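Local coordinates for protein alginate lyase (Chitinophaga sp. MD30, PDB 6KCW) that breaks down the polysaccharide alginate, probably by beta-elimination, as a bacterial member of polysaccharide lyase family 36, at residues G114-M119 with G179-I184; G126-Q131 with G155-G160; D145-S150 with L191-R196. All coordinates share one frame; numbering follows the deposited sequence.

Interaction 1. Residues G114-M119 with G179-I184; sequences GTLRMM and GRAQII. With PO4 (phosphate ion), chain B.
L116 meets A181 and I183 with its two methyl branches. L116 CD1 rests against the backbone and methyl of A181, with A181 CB at 3.9 Å. L116 CD2 turns to I183 and comes within 3.8 Å of I183 CG1. The leucine and isoleucine side chains lie alongside each other and run in opposite senses. CG of L116 stands anti to its backbone N (chi1 -157°), beside the carbonyl carbon, and the fork it carries reaches both partners. M118 adds a lighter touch, with M118 SD 4.2 Å from I183 CG2. No hydrogen bond crosses this contact. An alanine in place of L116 would probably leave A181 and I183 without their main partner here and open a gap between the two strands.

The two segments run nearly parallel, 13° apart, with axes 8.5 Å from each other at the closest. This is face packing between the two antiparallel sheets of a beta-sandwich, consistent with the concanavalin-like clan of this family. Segment 114-119 belongs to one sheet and segment 179-184 to the other. W197, from a loop, touches both L116 and A181. I134 and I169 also border L116, and F130 borders M118.

The R117 side chain leaves its strand on the side turned away from 179-184. Its NH2 gives a nearly straight hydrogen bond to O1 of a phosphate ion, 3.2 Å from R117 NH2 to PO4 O1, with the oxygen at the edge of the guanidinium and in its plane. R117 NH1 is hydrogen-bonded to H212 ND1, which would help fix the turn of the group. K91 NZ and Y133 OH hold the same phosphate. The ion probably comes from the crystallisation liquor.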
ATOM      1  N   GLY A 114       5.736  10.250   6.822  1.00 40.46           N
ATOM      2  CA  GLY A 114       5.995   9.569   5.566  1.00 41.04           C
ATOM      3  C   GLY A 114       5.043   8.405   5.419  1.00 35.99           C
ATOM      4  O   GLY A 114       4.150   8.207   6.245  1.00 36.11           O
ATOM      5  N   THR A 115       5.229   7.640   4.339  1.00 38.06           N
ATOM      6  CA  THR A 115       4.482   6.401   4.125  1.00 38.68           C
ATOM      7  C   THR A 115       5.381   5.316   3.549  1.00 38.24           C
ATOM      8  O   THR A 115       6.359   5.593   2.849  1.00 35.88           O
ATOM      9  CB  THR A 115       3.293   6.550   3.168  1.00 35.67           C
ATOM     10  OG1 THR A 115       3.726   7.207   1.969  1.00 38.33           O
ATOM     11  CG2 THR A 115       2.146   7.291   3.828  1.00 36.27           C
ATOM     12  N   LEU A 116       5.011   4.065   3.840  1.00 38.66           N
ATOM     13  CA  LEU A 116       5.573   2.880   3.208  1.00 33.56           C
ATOM     14  C   LEU A 116       4.416   2.269   2.417  1.00 37.39           C
ATOM     15  O   LEU A 116       3.525   1.648   2.998  1.00 35.74           O
ATOM     16  CB  LEU A 116       6.139   1.922   4.259  1.00 36.94           C
ATOM     17  CG  LEU A 116       7.229   0.877   3.955  1.00 35.82           C
ATOM     18  CD1 LEU A 116       7.554   0.063   5.202  1.00 32.88           C
ATOM     19  CD2 LEU A 116       6.825  -0.050   2.804  1.00 37.16           C
ATOM     20  N   ARG A 117       4.405   2.478   1.101  1.00 35.65           N
ATOM     21  CA  ARG A 117       3.438   1.837   0.213  1.00 36.07           C
ATOM     22  C   ARG A 117       4.187   1.139  -0.915  1.00 37.66           C
ATOM     23  O   ARG A 117       5.421   1.177  -0.991  1.00 36.14           O
ATOM     24  CB  ARG A 117       2.418   2.839  -0.361  1.00 36.42           C
ATOM     25  CG  ARG A 117       1.543   3.492   0.691  1.00 36.37           C
ATOM     26  CD  ARG A 117       0.702   4.642   0.115  1.00 40.21           C
ATOM     27  NE  ARG A 117       1.499   5.568  -0.676  1.00 34.45           N
ATOM     28  CZ  ARG A 117       0.988   6.506  -1.465  1.00 38.98           C
ATOM     29  NH1 ARG A 117      -0.326   6.662  -1.571  1.00 37.90           N
ATOM     30  NH2 ARG A 117       1.794   7.294  -2.156  1.00 39.84           N
ATOM     31  N   MET A 118       3.424   0.493  -1.798  1.00 39.78           N
ATOM     32  CA  MET A 118       3.987  -0.270  -2.901  1.00 39.76           C
ATOM     33  C   MET A 118       3.230   0.052  -4.179  1.00 38.05           C
ATOM     34  O   MET A 118       2.024   0.325  -4.152  1.00 37.51           O
ATOM     35  CB  MET A 118       3.942  -1.798  -2.630  1.00 38.70           C
ATOM     36  CG  MET A 118       4.710  -2.645  -3.660  1.00 38.01           C
ATOM     37  SD  MET A 118       4.743  -4.423  -3.319  1.00 41.97           S
ATOM     38  CE  MET A 118       3.008  -4.845  -3.594  1.00 37.80           C
ATOM     39  N   MET A 119       3.950   0.014  -5.300  1.00 35.98           N
ATOM     40  CA  MET A 119       3.370   0.284  -6.605  1.00 40.02           C
ATOM     41  C   MET A 119       3.689  -0.847  -7.569  1.00 41.37           C
ATOM     42  O   MET A 119       4.637  -1.610  -7.375  1.00 40.86           O
ATOM     43  CB  MET A 119       3.896   1.587  -7.214  1.00 38.45           C
ATOM     44  CG  MET A 119       3.562   2.832  -6.449  1.00 37.65           C
ATOM     45  SD  MET A 119       4.090   4.264  -7.408  1.00 41.66           S
ATOM     46  CE  MET A 119       3.163   4.134  -8.938  1.00 35.61           C
ATOM     47  N   GLY A 179      15.238   3.862  12.013  1.00 39.05           N
ATOM     48  CA  GLY A 179      13.998   3.245  11.592  1.00 38.23           C
ATOM     49  C   GLY A 179      14.249   2.098  10.632  1.00 35.31           C
ATOM     50  O   GLY A 179      15.375   1.643  10.437  1.00 38.35           O
ATOM     51  N   ARG A 180      13.170   1.628  10.010  1.00 35.71           N
ATOM     52  CA  ARG A 180      13.289   0.516   9.078  1.00 35.24           C
ATOM     53  C   ARG A 180      12.113   0.525   8.115  1.00 34.29           C
ATOM     54  O   ARG A 180      10.973   0.748   8.529  1.00 35.40           O
ATOM     55  CB  ARG A 180      13.330  -0.831   9.817  1.00 36.12           C
ATOM     56  CG  ARG A 180      13.931  -1.957   9.004  1.00 38.78           C
ATOM     57  CD  ARG A 180      15.454  -2.061   9.253  1.00 41.39           C
ATOM     58  NE  ARG A 180      15.970  -3.326   8.728  1.00 49.58           N
ATOM     59  CZ  ARG A 180      16.291  -4.380   9.474  1.00 47.51           C
ATOM     60  NH1 ARG A 180      16.177  -4.322  10.795  1.00 45.59           N
ATOM     61  NH2 ARG A 180      16.751  -5.486   8.900  1.00 43.43           N
ATOM     62  N   ALA A 181      12.390   0.244   6.840  1.00 32.54           N
ATOM     63  CA  ALA A 181      11.349  -0.002   5.842  1.00 38.18           C
ATOM     64  C   ALA A 181      11.677  -1.289   5.095  1.00 34.74           C
ATOM     65  O   ALA A 181      12.766  -1.414   4.530  1.00 38.74           O
ATOM     66  CB  ALA A 181      11.236   1.176   4.864  1.00 31.31           C
ATOM     67  N   GLN A 182      10.744  -2.237   5.073  1.00 37.15           N
ATOM     68  CA  GLN A 182      11.017  -3.534   4.468  1.00 32.33           C
ATOM     69  C   GLN A 182       9.820  -4.019   3.666  1.00 36.57           C
ATOM     70  O   GLN A 182       8.679  -3.947   4.135  1.00 37.13           O
ATOM     71  CB  GLN A 182      11.380  -4.571   5.536  1.00 35.83           C
ATOM     72  CG  GLN A 182      11.600  -5.995   5.012  1.00 37.66           C
ATOM     73  CD  GLN A 182      11.884  -6.996   6.128  1.00 37.47           C
ATOM     74  OE1 GLN A 182      11.021  -7.794   6.503  1.00 37.67           O
ATOM     75  NE2 GLN A 182      13.097  -6.955   6.661  1.00 38.09           N
ATOM     76  N   ILE A 183      10.092  -4.536   2.463  1.00 39.13           N
ATOM     77  CA  ILE A 183       9.099  -5.210   1.628  1.00 36.69           C
ATOM     78  C   ILE A 183       9.652  -6.555   1.175  1.00 35.97           C
ATOM     79  O   ILE A 183      10.733  -6.616   0.581  1.00 36.01           O
ATOM     80  CB  ILE A 183       8.717  -4.373   0.397  1.00 37.78           C
ATOM     81  CG1 ILE A 183       8.063  -3.053   0.819  1.00 36.81           C
ATOM     82  CG2 ILE A 183       7.787  -5.185  -0.519  1.00 36.13           C
ATOM     83  CD1 ILE A 183       7.897  -2.094  -0.309  1.00 35.09           C
ATOM     84  N   ILE A 184       8.896  -7.624   1.420  1.00 38.69           N
ATOM     85  CA  ILE A 184       9.279  -8.985   1.039  1.00 36.40           C
ATOM     86  C   ILE A 184       8.169  -9.555   0.165  1.00 38.15           C
ATOM     87  O   ILE A 184       7.005  -9.586   0.579  1.00 35.89           O
ATOM     88  CB  ILE A 184       9.515  -9.886   2.269  1.00 35.05           C
ATOM     89  CG1 ILE A 184      10.365  -9.178   3.329  1.00 36.74           C
ATOM     90  CG2 ILE A 184      10.182 -11.198   1.852  1.00 36.83           C
ATOM     91  CD1 ILE A 184      11.838  -9.047   2.968  1.00 36.97           C
TER
HETATM   92  P   PO4 B 301       2.029  10.262  -5.036  1.00 52.18           P
HETATM   93  O1  PO4 B 301       0.936   9.658  -4.191  1.00 47.76           O
HETATM   94  O2  PO4 B 301       1.607  11.648  -5.474  1.00 51.56           O
HETATM   95  O3  PO4 B 301       2.238   9.468  -6.305  1.00 40.60           O
HETATM   96  O4  PO4 B 301       3.317  10.379  -4.207  1.00 54.74           O

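Interaction 2. Residues G126-Q131 with G155-G160; sequences GRVFFQ and GSITKG
V128 and the pair S156 and I157 are joined by two hydrogen bonds. V128 N donates to S156 OG at 2.7 Å. I157 N donates to V128 O, also at 2.7 Å, nearly in line with the carbonyl. A third bond runs from R127 NH1 to G155 O at 2.6 Å. It is bent, 138° at the hydrogen, and the oxygen is tilted from the guanidinium plane. R127 is tied further into the loop, through NH1 to P152 O and through NH2 to S150 OG. S156 CA lies 3.0 Å from V128 O, a weak contact made through its C-H.

These bonds dock an irregular piece of chain, 155-160, on the start of strand 128-135. That strand lies in one sheet of the beta-sandwich, and the loop leads on to strand 162-170 of the other.

The apolar part centres on I157. Its CG1 sits between the backbone N and the carbonyl carbon (chi1 53°) and lies 3.8 Å from V128 CG1. The two side chains cross at about a right angle. I157 CD1 lies over the centre of one F130 ring face in a CH-pi contact, 4.2 Å from the ring centroid and 9° off its normal. I157 CG2 lies 3.8 Å from F130 CD2. Y163 meets the F130 ring edge-to-face.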
ATOM      1  N   GLY A 126       8.963  -1.193 -21.545  1.00 59.68           N
ATOM      2  CA  GLY A 126       8.052  -2.327 -21.550  1.00 57.08           C
ATOM      3  C   GLY A 126       8.123  -3.265 -20.358  1.00 56.98           C
ATOM      4  O   GLY A 126       7.337  -4.223 -20.299  1.00 52.90           O
ATOM      5  N   ARG A 127       9.025  -3.026 -19.406  1.00 54.10           N
ATOM      6  CA  ARG A 127       9.106  -3.855 -18.210  1.00 52.73           C
ATOM      7  C   ARG A 127       8.055  -3.416 -17.195  1.00 48.47           C
ATOM      8  O   ARG A 127       7.739  -2.229 -17.083  1.00 51.27           O
ATOM      9  CB  ARG A 127      10.512  -3.774 -17.601  1.00 50.94           C
ATOM     10  CG  ARG A 127      10.931  -5.020 -16.817  1.00 49.69           C
ATOM     11  CD  ARG A 127      12.436  -5.046 -16.488  1.00 49.87           C
ATOM     12  NE  ARG A 127      12.807  -4.200 -15.352  1.00 48.34           N
ATOM     13  CZ  ARG A 127      12.871  -4.614 -14.087  1.00 47.61           C
ATOM     14  NH1 ARG A 127      12.595  -5.876 -13.771  1.00 48.80           N
ATOM     15  NH2 ARG A 127      13.217  -3.762 -13.130  1.00 42.46           N
ATOM     16  N   VAL A 128       7.505  -4.382 -16.461  1.00 48.17           N
ATOM     17  CA  VAL A 128       6.450  -4.137 -15.479  1.00 49.15           C
ATOM     18  C   VAL A 128       6.811  -4.865 -14.190  1.00 46.85           C
ATOM     19  O   VAL A 128       6.998  -6.086 -14.200  1.00 44.69           O
ATOM     20  CB  VAL A 128       5.070  -4.598 -15.982  1.00 48.79           C
ATOM     21  CG1 VAL A 128       4.031  -4.434 -14.881  1.00 44.63           C
ATOM     22  CG2 VAL A 128       4.672  -3.814 -17.227  1.00 49.85           C
ATOM     23  N   PHE A 129       6.864  -4.133 -13.077  1.00 44.51           N
ATOM     24  CA  PHE A 129       7.327  -4.724 -11.828  1.00 46.22           C
ATOM     25  C   PHE A 129       6.590  -4.118 -10.639  1.00 43.29           C
ATOM     26  O   PHE A 129       5.801  -3.183 -10.774  1.00 40.80           O
ATOM     27  CB  PHE A 129       8.848  -4.544 -11.657  1.00 44.35           C
ATOM     28  CG  PHE A 129       9.344  -3.168 -12.022  1.00 39.94           C
ATOM     29  CD1 PHE A 129       9.332  -2.140 -11.091  1.00 42.13           C
ATOM     30  CD2 PHE A 129       9.822  -2.906 -13.297  1.00 41.36           C
ATOM     31  CE1 PHE A 129       9.774  -0.871 -11.422  1.00 41.88           C
ATOM     32  CE2 PHE A 129      10.272  -1.640 -13.644  1.00 46.86           C
ATOM     33  CZ  PHE A 129      10.246  -0.617 -12.705  1.00 46.98           C
ATOM     34  N   PHE A 130       6.849  -4.694  -9.469  1.00 44.53           N
ATOM     35  CA  PHE A 130       6.573  -4.055  -8.193  1.00 41.95           C
ATOM     36  C   PHE A 130       7.733  -3.124  -7.838  1.00 41.46           C
ATOM     37  O   PHE A 130       8.851  -3.269  -8.336  1.00 39.35           O
ATOM     38  CB  PHE A 130       6.370  -5.110  -7.092  1.00 41.66           C
ATOM     39  CG  PHE A 130       5.056  -5.844  -7.176  1.00 39.11           C
ATOM     40  CD1 PHE A 130       3.854  -5.161  -7.027  1.00 37.41           C
ATOM     41  CD2 PHE A 130       5.021  -7.211  -7.382  1.00 40.76           C
ATOM     42  CE1 PHE A 130       2.643  -5.814  -7.095  1.00 34.54           C
ATOM     43  CE2 PHE A 130       3.800  -7.884  -7.445  1.00 42.43           C
ATOM     44  CZ  PHE A 130       2.604  -7.169  -7.305  1.00 38.29           C
ATOM     45  N   GLN A 131       7.454  -2.136  -6.984  1.00 41.53           N
ATOM     46  CA  GLN A 131       8.519  -1.239  -6.561  1.00 39.98           C
ATOM     47  C   GLN A 131       8.099  -0.600  -5.254  1.00 39.62           C
ATOM     48  O   GLN A 131       6.931  -0.210  -5.116  1.00 41.80           O
ATOM     49  CB  GLN A 131       8.826  -0.154  -7.610  1.00 36.34           C
ATOM     50  CG  GLN A 131       7.796   0.998  -7.700  1.00 41.52           C
ATOM     51  CD  GLN A 131       8.140   2.067  -8.748  1.00 40.43           C
ATOM     52  OE1 GLN A 131       9.022   1.875  -9.590  1.00 43.25           O
ATOM     53  NE2 GLN A 131       7.441   3.202  -8.690  1.00 39.17           N
ATOM     54  N   GLY A 155      13.253  -8.840 -15.683  1.00 53.86           N
ATOM     55  CA  GLY A 155      11.990  -9.309 -16.225  1.00 51.23           C
ATOM     56  C   GLY A 155      10.806  -8.558 -15.639  1.00 50.93           C
ATOM     57  O   GLY A 155      10.953  -7.596 -14.884  1.00 47.71           O
ATOM     58  N   SER A 156       9.608  -9.023 -15.992  1.00 48.74           N
ATOM     59  CA  SER A 156       8.366  -8.408 -15.552  1.00 45.66           C
ATOM     60  C   SER A 156       7.575  -9.351 -14.649  1.00 49.67           C
ATOM     61  O   SER A 156       7.798 -10.566 -14.634  1.00 48.94           O
ATOM     62  CB  SER A 156       7.496  -7.991 -16.750  1.00 49.93           C
ATOM     63  OG  SER A 156       8.037  -6.873 -17.446  1.00 47.82           O
ATOM     64  N   ILE A 157       6.654  -8.772 -13.873  1.00 48.74           N
ATOM     65  CA  ILE A 157       5.634  -9.544 -13.161  1.00 47.45           C
ATOM     66  C   ILE A 157       4.615  -9.991 -14.197  1.00 45.25           C
ATOM     67  O   ILE A 157       4.623  -9.487 -15.325  1.00 50.70           O
ATOM     68  CB  ILE A 157       4.961  -8.731 -12.035  1.00 47.36           C
ATOM     69  CG1 ILE A 157       4.426  -7.395 -12.562  1.00 46.14           C
ATOM     70  CG2 ILE A 157       5.933  -8.482 -10.899  1.00 51.21           C
ATOM     71  CD1 ILE A 157       3.787  -6.527 -11.486  1.00 44.73           C
ATOM     72  N   THR A 158       3.725 -10.922 -13.831  1.00 44.03           N
ATOM     73  CA  THR A 158       2.757 -11.486 -14.766  1.00 47.42           C
ATOM     74  C   THR A 158       1.332 -11.340 -14.240  1.00 46.03           C
ATOM     75  O   THR A 158       1.093 -11.347 -13.030  1.00 45.68           O
ATOM     76  CB  THR A 158       3.035 -12.969 -15.031  1.00 45.98           C
ATOM     77  OG1 THR A 158       3.042 -13.674 -13.784  1.00 49.84           O
ATOM     78  CG2 THR A 158       4.383 -13.154 -15.726  1.00 44.49           C
ATOM     79  N   LYS A 159       0.381 -11.226 -15.165  1.00 47.34           N
ATOM     80  CA  LYS A 159      -1.018 -11.127 -14.778  1.00 46.04           C
ATOM     81  C   LYS A 159      -1.548 -12.490 -14.347  1.00 51.21           C
ATOM     82  O   LYS A 159      -1.035 -13.547 -14.736  1.00 53.12           O
ATOM     83  CB  LYS A 159      -1.866 -10.587 -15.928  1.00 48.78           C
ATOM     84  CG  LYS A 159      -1.371  -9.269 -16.506  1.00 48.24           C
ATOM     85  CD  LYS A 159      -2.240  -8.776 -17.667  1.00 45.80           C
ATOM     86  CE  LYS A 159      -1.416  -7.872 -18.577  1.00 49.38           C
ATOM     87  NZ  LYS A 159      -2.249  -7.048 -19.504  1.00 49.63           N
ATOM     88  N   GLY A 160      -2.591 -12.463 -13.527  1.00 50.12           N
ATOM     89  CA  GLY A 160      -3.153 -13.716 -13.064  1.00 48.51           C
ATOM     90  C   GLY A 160      -2.275 -14.500 -12.117  1.00 44.86           C
ATOM     91  O   GLY A 160      -2.545 -15.673 -11.874  1.00 51.85           O
TER

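Interaction 3. Residues D145-S150 with L191-R196; sequences DTFGKS and LDTAIR
F147 packs on L191, T193 and I195, three residues spaced along one side of a strand. The firm part of the contact is at the phenylalanine. L191 CD1 lies 3.7 Å from F147 CB and also comes up to CG. T193 CG2 sits over one ring face, toward the rim, with F147 CE2 at 4.0 Å. The tip of the ring, F147 CZ, reaches I195 CD1 at 4.0 Å. T193 has its OG1 anti to the backbone N (chi1 176°), where it donates to A194 O at 2.6 Å. This leaves the methyl CG2 for the ring. D145 OD2 lies 3.5 Å above the opposite face of the F147 ring, toward the rim; its hydrogen bond is to H136 NE2. The H136 ring meets that of F147 as well.

The phenylalanine is presented by a type I' beta turn from T146 to K149, closed by K149 N to T146 O at 3.1 Å. An Asx turn leads into it, with F147 N giving a hydrogen bond to D145 OD1 at 2.9 Å, from above the carboxylate plane. An ST turn overlaps it, from G148 N to T146 OG1. Both central residues take positive phi, as a type I' turn requires. For G148 this is easy, while F147 adopts it as a non-glycine. The turn lies in the long loop between strands 128-135 and 162-170, and it packs on strand 188-195 of the larger sheet.

The solvent side is looser. K149 is exposed and touches the strand with its aliphatic part, K149 CG lying 3.9 Å from L191 CD1. No hydrogen bond joins the two segments. P132 borders both K149 and L191.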
ATOM      1  N   ASP A 145      10.073   7.753  -3.036  1.00 37.13           N
ATOM      2  CA  ASP A 145      11.387   7.148  -3.158  1.00 38.27           C
ATOM      3  C   ASP A 145      11.201   5.653  -3.388  1.00 41.84           C
ATOM      4  O   ASP A 145      10.544   4.979  -2.587  1.00 42.96           O
ATOM      5  CB  ASP A 145      12.183   7.443  -1.882  1.00 38.29           C
ATOM      6  CG  ASP A 145      13.643   7.096  -1.994  1.00 40.28           C
ATOM      7  OD1 ASP A 145      14.051   6.505  -3.015  1.00 40.37           O
ATOM      8  OD2 ASP A 145      14.388   7.408  -1.032  1.00 39.48           O
ATOM      9  N   THR A 146      11.735   5.138  -4.499  1.00 41.19           N
ATOM     10  CA  THR A 146      11.711   3.701  -4.744  1.00 42.48           C
ATOM     11  C   THR A 146      12.940   2.991  -4.215  1.00 41.94           C
ATOM     12  O   THR A 146      12.968   1.754  -4.234  1.00 42.11           O
ATOM     13  CB  THR A 146      11.609   3.381  -6.239  1.00 43.55           C
ATOM     14  OG1 THR A 146      12.807   3.820  -6.901  1.00 37.39           O
ATOM     15  CG2 THR A 146      10.368   4.030  -6.864  1.00 39.23           C
ATOM     16  N   PHE A 147      13.955   3.742  -3.780  1.00 42.06           N
ATOM     17  CA  PHE A 147      15.268   3.212  -3.417  1.00 40.45           C
ATOM     18  C   PHE A 147      15.901   2.434  -4.558  1.00 42.09           C
ATOM     19  O   PHE A 147      16.777   1.594  -4.335  1.00 41.27           O
ATOM     20  CB  PHE A 147      15.186   2.355  -2.153  1.00 36.83           C
ATOM     21  CG  PHE A 147      14.994   3.162  -0.905  1.00 42.19           C
ATOM     22  CD1 PHE A 147      13.729   3.599  -0.528  1.00 41.02           C
ATOM     23  CD2 PHE A 147      16.079   3.506  -0.117  1.00 37.53           C
ATOM     24  CE1 PHE A 147      13.548   4.360   0.619  1.00 34.21           C
ATOM     25  CE2 PHE A 147      15.906   4.263   1.030  1.00 41.59           C
ATOM     26  CZ  PHE A 147      14.633   4.695   1.396  1.00 39.52           C
ATOM     27  N   GLY A 148      15.480   2.723  -5.787  1.00 41.25           N
ATOM     28  CA  GLY A 148      15.958   1.990  -6.936  1.00 40.44           C
ATOM     29  C   GLY A 148      15.571   0.528  -6.993  1.00 39.96           C
ATOM     30  O   GLY A 148      16.183  -0.220  -7.755  1.00 42.05           O
ATOM     31  N   LYS A 149      14.566   0.090  -6.231  1.00 40.83           N
ATOM     32  CA  LYS A 149      14.305  -1.342  -6.073  1.00 45.36           C
ATOM     33  C   LYS A 149      13.097  -1.792  -6.891  1.00 42.85           C
ATOM     34  O   LYS A 149      12.142  -1.038  -7.102  1.00 39.94           O
ATOM     35  CB  LYS A 149      14.085  -1.701  -4.600  1.00 40.55           C
ATOM     36  CG  LYS A 149      15.142  -1.138  -3.651  1.00 39.39           C
ATOM     37  CD  LYS A 149      16.518  -1.689  -4.004  1.00 44.77           C
ATOM     38  CE  LYS A 149      17.520  -1.532  -2.861  1.00 45.47           C
ATOM     39  NZ  LYS A 149      18.793  -2.263  -3.146  1.00 47.60           N
ATOM     40  N   SER A 150      13.141  -3.043  -7.345  1.00 44.88           N
ATOM     41  CA  SER A 150      12.023  -3.584  -8.104  1.00 42.96           C
ATOM     42  C   SER A 150      11.940  -5.089  -7.922  1.00 40.16           C
ATOM     43  O   SER A 150      12.937  -5.757  -7.641  1.00 42.84           O
ATOM     44  CB  SER A 150      12.132  -3.243  -9.595  1.00 44.34           C
ATOM     45  OG  SER A 150      13.235  -3.891 -10.192  1.00 45.02           O
ATOM     46  N   LEU A 191      12.941  -4.587  -0.640  1.00 40.32           N
ATOM     47  CA  LEU A 191      13.562  -3.479   0.065  1.00 41.87           C
ATOM     48  C   LEU A 191      13.701  -3.880   1.520  1.00 42.78           C
ATOM     49  O   LEU A 191      12.725  -4.326   2.132  1.00 40.65           O
ATOM     50  CB  LEU A 191      12.730  -2.199  -0.053  1.00 37.30           C
ATOM     51  CG  LEU A 191      13.230  -1.022   0.786  1.00 41.12           C
ATOM     52  CD1 LEU A 191      14.493  -0.437   0.173  1.00 40.42           C
ATOM     53  CD2 LEU A 191      12.152   0.052   0.948  1.00 38.82           C
ATOM     54  N   ASP A 192      14.910  -3.727   2.070  1.00 34.60           N
ATOM     55  CA  ASP A 192      15.130  -3.939   3.503  1.00 39.36           C
ATOM     56  C   ASP A 192      16.243  -2.976   3.913  1.00 41.24           C
ATOM     57  O   ASP A 192      17.424  -3.325   3.887  1.00 40.59           O
ATOM     58  CB  ASP A 192      15.481  -5.392   3.814  1.00 41.95           C
ATOM     59  CG  ASP A 192      15.901  -5.602   5.267  1.00 43.76           C
ATOM     60  OD1 ASP A 192      15.455  -4.832   6.145  1.00 44.55           O
ATOM     61  OD2 ASP A 192      16.692  -6.539   5.534  1.00 52.04           O
ATOM     62  N   THR A 193      15.853  -1.755   4.267  1.00 42.76           N
ATOM     63  CA  THR A 193      16.808  -0.696   4.553  1.00 38.54           C
ATOM     64  C   THR A 193      16.506  -0.035   5.889  1.00 41.19           C
ATOM     65  O   THR A 193      15.345   0.094   6.294  1.00 41.34           O
ATOM     66  CB  THR A 193      16.803   0.394   3.479  1.00 41.81           C
ATOM     67  OG1 THR A 193      17.704   1.442   3.875  1.00 39.46           O
ATOM     68  CG2 THR A 193      15.421   0.983   3.343  1.00 37.20           C
ATOM     69  N   ALA A 194      17.564   0.406   6.562  1.00 37.54           N
ATOM     70  CA  ALA A 194      17.360   1.330   7.653  1.00 34.29           C
ATOM     71  C   ALA A 194      17.007   2.684   7.052  1.00 38.99           C
ATOM     72  O   ALA A 194      17.320   2.971   5.893  1.00 43.13           O
ATOM     73  CB  ALA A 194      18.601   1.394   8.543  1.00 36.89           C
ATOM     74  N   ILE A 195      16.314   3.516   7.827  1.00 38.96           N
ATOM     75  CA  ILE A 195      15.676   4.699   7.263  1.00 34.22           C
ATOM     76  C   ILE A 195      15.404   5.686   8.382  1.00 34.43           C
ATOM     77  O   ILE A 195      15.285   5.313   9.550  1.00 33.99           O
ATOM     78  CB  ILE A 195      14.370   4.307   6.524  1.00 34.14           C
ATOM     79  CG1 ILE A 195      13.936   5.388   5.540  1.00 34.86           C
ATOM     80  CG2 ILE A 195      13.264   4.040   7.518  1.00 33.91           C
ATOM     81  CD1 ILE A 195      12.623   5.070   4.829  1.00 31.44           C
ATOM     82  N   ARG A 196      15.314   6.962   8.020  1.00 35.13           N
ATOM     83  CA  ARG A 196      14.829   8.014   8.898  1.00 30.99           C
ATOM     84  C   ARG A 196      13.461   8.424   8.379  1.00 34.76           C
ATOM     85  O   ARG A 196      13.341   8.849   7.225  1.00 36.07           O
ATOM     86  CB  ARG A 196      15.817   9.182   8.916  1.00 38.41           C
ATOM     87  CG  ARG A 196      15.385  10.432   9.679  1.00 38.12           C
ATOM     88  CD  ARG A 196      16.597  11.304  10.001  1.00 35.32           C
ATOM     89  NE  ARG A 196      17.319  11.707   8.797  1.00 39.06           N
ATOM     90  CZ  ARG A 196      18.242  12.672   8.759  1.00 46.99           C
ATOM     91  NH1 ARG A 196      18.572  13.350   9.862  1.00 40.31           N
ATOM     92  NH2 ARG A 196      18.830  12.976   7.607  1.00 44.32           N
TER

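Interactions 1 and 3 share neighbouring strands, 179-185 and 188-195, and their centres are about 7 Å apart. I183 N lies 2.7 Å from L191 O, a probable backbone hydrogen bond between them. Interaction 2 is farther off, its centre about 19 Å from each of the others. It joins interaction 1 through the neighbouring strands 113-122 and 128-135, where M119 O is 2.9 Å from Q131 N. It joins interaction 3 through R127 NH2 and S150 OG, also 2.9 Å apart. The phosphate touches interaction 1 alone, at R117. Y133, which also binds it, lies on the strand that begins in interaction 2. None of the calcium ligands belongs to these segments.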